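Local coordinates for protein phosphatase 2C (Toxoplasma gondii, PDB 3D8K) that probably removes phosphate from phosphoserine and phosphothreonine residues of proteins, as a metal-dependent serine/threonine phosphatase of the PP2C family, at residues C[155-161]-C[258-262]. Sequence-based numbering, arbitrary orientation.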
loop_
_atom_site.group_PDB
_atom_site.type_symbol
_atom_site.label_atom_id
_atom_site.label_comp_id
_atom_site.label_asym_id
_atom_site.label_seq_id
_atom_site.Cartn_x
_atom_site.Cartn_y
_atom_site.Cartn_z
ATOM N N PHE C 155 31.073 -17.745 2.147
ATOM C CA PHE C 155 30.764 -16.743 1.135
ATOM C C PHE C 155 31.141 -15.356 1.592
ATOM O O PHE C 155 31.361 -14.471 0.779
ATOM C CB PHE C 155 29.276 -16.769 0.796
ATOM C CG PHE C 155 28.818 -18.061 0.189
ATOM C CD1 PHE C 155 29.090 -18.354 -1.140
ATOM C CD2 PHE C 155 28.134 -18.995 0.956
ATOM C CE1 PHE C 155 28.691 -19.559 -1.696
ATOM C CE2 PHE C 155 27.730 -20.203 0.410
ATOM C CZ PHE C 155 28.007 -20.486 -0.921
ATOM N N ARG C 156 31.212 -15.168 2.899
ATOM C CA ARG C 156 31.561 -13.874 3.457
ATOM C C ARG C 156 32.986 -13.503 3.047
ATOM O O ARG C 156 33.315 -12.326 2.931
ATOM C CB ARG C 156 31.435 -13.920 4.985
ATOM C CG ARG C 156 30.265 -14.786 5.489
ATOM C CD ARG C 156 29.960 -14.574 6.972
ATOM N NE ARG C 156 29.391 -13.247 7.216
ATOM C CZ ARG C 156 28.247 -12.818 6.690
ATOM N NH1 ARG C 156 27.544 -13.611 5.891
ATOM N NH2 ARG C 156 27.809 -11.591 6.950
ATOM N N ARG C 157 33.821 -14.509 2.820
ATOM C CA ARG C 157 35.208 -14.280 2.433
ATOM C C ARG C 157 35.505 -14.834 1.039
ATOM O O ARG C 157 36.618 -15.285 0.749
ATOM C CB ARG C 157 36.155 -14.896 3.473
ATOM C CG ARG C 157 36.022 -16.403 3.642
ATOM C CD ARG C 157 36.644 -16.887 4.955
ATOM N NE ARG C 157 36.549 -18.342 5.091
ATOM C CZ ARG C 157 36.669 -19.003 6.238
ATOM N NH1 ARG C 157 36.891 -18.349 7.373
ATOM N NH2 ARG C 157 36.559 -20.323 6.252
ATOM N N ASP C 158 34.491 -14.786 0.180
ATOM C CA ASP C 158 34.606 -15.249 -1.200
ATOM C C ASP C 158 34.576 -14.005 -2.089
ATOM O O ASP C 158 33.699 -13.151 -1.950
ATOM C CB ASP C 158 33.428 -16.165 -1.558
ATOM C CG ASP C 158 33.622 -16.885 -2.883
ATOM O OD1 ASP C 158 34.367 -16.367 -3.749
ATOM O OD2 ASP C 158 33.018 -17.962 -3.065
ATOM N N PRO C 159 35.547 -13.880 -3.003
ATOM C CA PRO C 159 35.624 -12.734 -3.913
ATOM C C PRO C 159 34.420 -12.690 -4.831
ATOM O O PRO C 159 33.684 -11.705 -4.871
ATOM C CB PRO C 159 36.914 -12.995 -4.678
ATOM C CG PRO C 159 37.745 -13.760 -3.688
ATOM C CD PRO C 159 36.740 -14.729 -3.138
ATOM N N ARG C 160 34.238 -13.776 -5.569
ATOM C CA ARG C 160 33.126 -13.907 -6.491
ATOM C C ARG C 160 31.823 -13.629 -5.747
ATOM O O ARG C 160 31.545 -14.203 -4.687
ATOM C CB ARG C 160 33.091 -15.315 -7.065
ATOM C CG ARG C 160 34.412 -15.796 -7.613
ATOM C CD ARG C 160 34.470 -17.314 -7.536
ATOM N NE ARG C 160 34.285 -17.993 -8.816
ATOM C CZ ARG C 160 33.405 -17.647 -9.750
ATOM N NH1 ARG C 160 32.607 -16.605 -9.571
ATOM N NH2 ARG C 160 33.311 -18.364 -10.865
ATOM N N ALA C 161 31.026 -12.736 -6.312
ATOM C CA ALA C 161 29.765 -12.365 -5.704
ATOM C C ALA C 161 29.963 -11.726 -4.323
ATOM O O ALA C 161 29.747 -12.351 -3.276
ATOM C CB ALA C 161 28.864 -13.577 -5.609
ATOM N N PHE C 258 24.147 -22.936 -5.444
ATOM C CA PHE C 258 24.217 -21.482 -5.446
ATOM C C PHE C 258 24.806 -21.107 -6.794
ATOM O O PHE C 258 25.522 -21.895 -7.400
ATOM C CB PHE C 258 25.102 -20.945 -4.326
ATOM C CG PHE C 258 26.540 -21.274 -4.487
ATOM C CD1 PHE C 258 26.992 -22.573 -4.318
ATOM C CD2 PHE C 258 27.449 -20.288 -4.825
ATOM C CE1 PHE C 258 28.331 -22.887 -4.486
ATOM C CE2 PHE C 258 28.796 -20.587 -4.999
ATOM C CZ PHE C 258 29.239 -21.896 -4.827
ATOM N N ALA C 259 24.481 -19.916 -7.273
ATOM C CA ALA C 259 24.977 -19.451 -8.553
ATOM C C ALA C 259 25.380 -18.017 -8.391
ATOM O O ALA C 259 24.738 -17.261 -7.673
ATOM C CB ALA C 259 23.909 -19.548 -9.599
ATOM N N TYR C 260 26.450 -17.645 -9.075
ATOM C CA TYR C 260 26.962 -16.291 -9.010
ATOM C C TYR C 260 26.196 -15.452 -10.015
ATOM O O TYR C 260 25.635 -15.994 -10.962
ATOM C CB TYR C 260 28.454 -16.303 -9.356
ATOM C CG TYR C 260 29.352 -16.977 -8.330
ATOM C CD1 TYR C 260 29.468 -16.468 -7.044
ATOM C CD2 TYR C 260 30.128 -18.097 -8.666
ATOM C CE1 TYR C 260 30.329 -17.044 -6.109
ATOM C CE2 TYR C 260 30.999 -18.683 -7.741
ATOM C CZ TYR C 260 31.097 -18.148 -6.458
ATOM O OH TYR C 260 31.975 -18.693 -5.518
ATOM N N PRO C 261 26.117 -14.125 -9.802
ATOM C CA PRO C 261 25.400 -13.278 -10.763
ATOM C C PRO C 261 26.146 -13.429 -12.084
ATOM O O PRO C 261 27.375 -13.525 -12.101
ATOM C CB PRO C 261 25.540 -11.891 -10.168
ATOM C CG PRO C 261 25.497 -12.160 -8.723
ATOM C CD PRO C 261 26.389 -13.376 -8.566
ATOM N N GLY C 262 25.411 -13.473 -13.185
ATOM C CA GLY C 262 26.055 -13.663 -14.463
ATOM C C GLY C 262 25.783 -15.075 -14.927
ATOM O O GLY C 262 25.941 -15.380 -16.107
#
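With chi1 at -68°, Tyr260 swings its ring away from its own carbonyl carbon and out to the loop 155-161, where Asp158, its CG anti to the backbone N (chi1 -169°), reaches back from the opposite direction. The two meet in a hydrogen bond from Tyr260 OH to Asp158 OD2, 2.8 Å long, which arrives on the syn side of the carboxylate but tilted out of its plane; the short aspartate side chain supplies the acceptor. A tyrosine suits this place because it offers a flat apolar ring as well as a donor at its far end. Arg160 uses the ring: its chain bends at chi3, and the guanidinium lies over one face of Tyr260, offset toward the CD2-CE2 rim, with the planes only 8° apart. Arginine suits because its flat cation can stack while Arg160 CB makes a CH-pi contact 3.7 Å from the ring centroid. The small methyl of Ala161 fits at the ring edge, by Tyr260 CD1, and also touches Pro261 CD. Beside the tyrosine, Phe155 turns its edge to the face of Phe258 in a T-shaped pair with centroids 4.9 Å apart, both rings apolar and buried, as suits phenylalanine. The contact thus ties the loop that follows strand 150-154 to the end of strand 253-259, an outermost strand of the six-stranded sheet, with Ile165 of the adjoining strand 165-173 packed against Phe155, Phe258 and Tyr260.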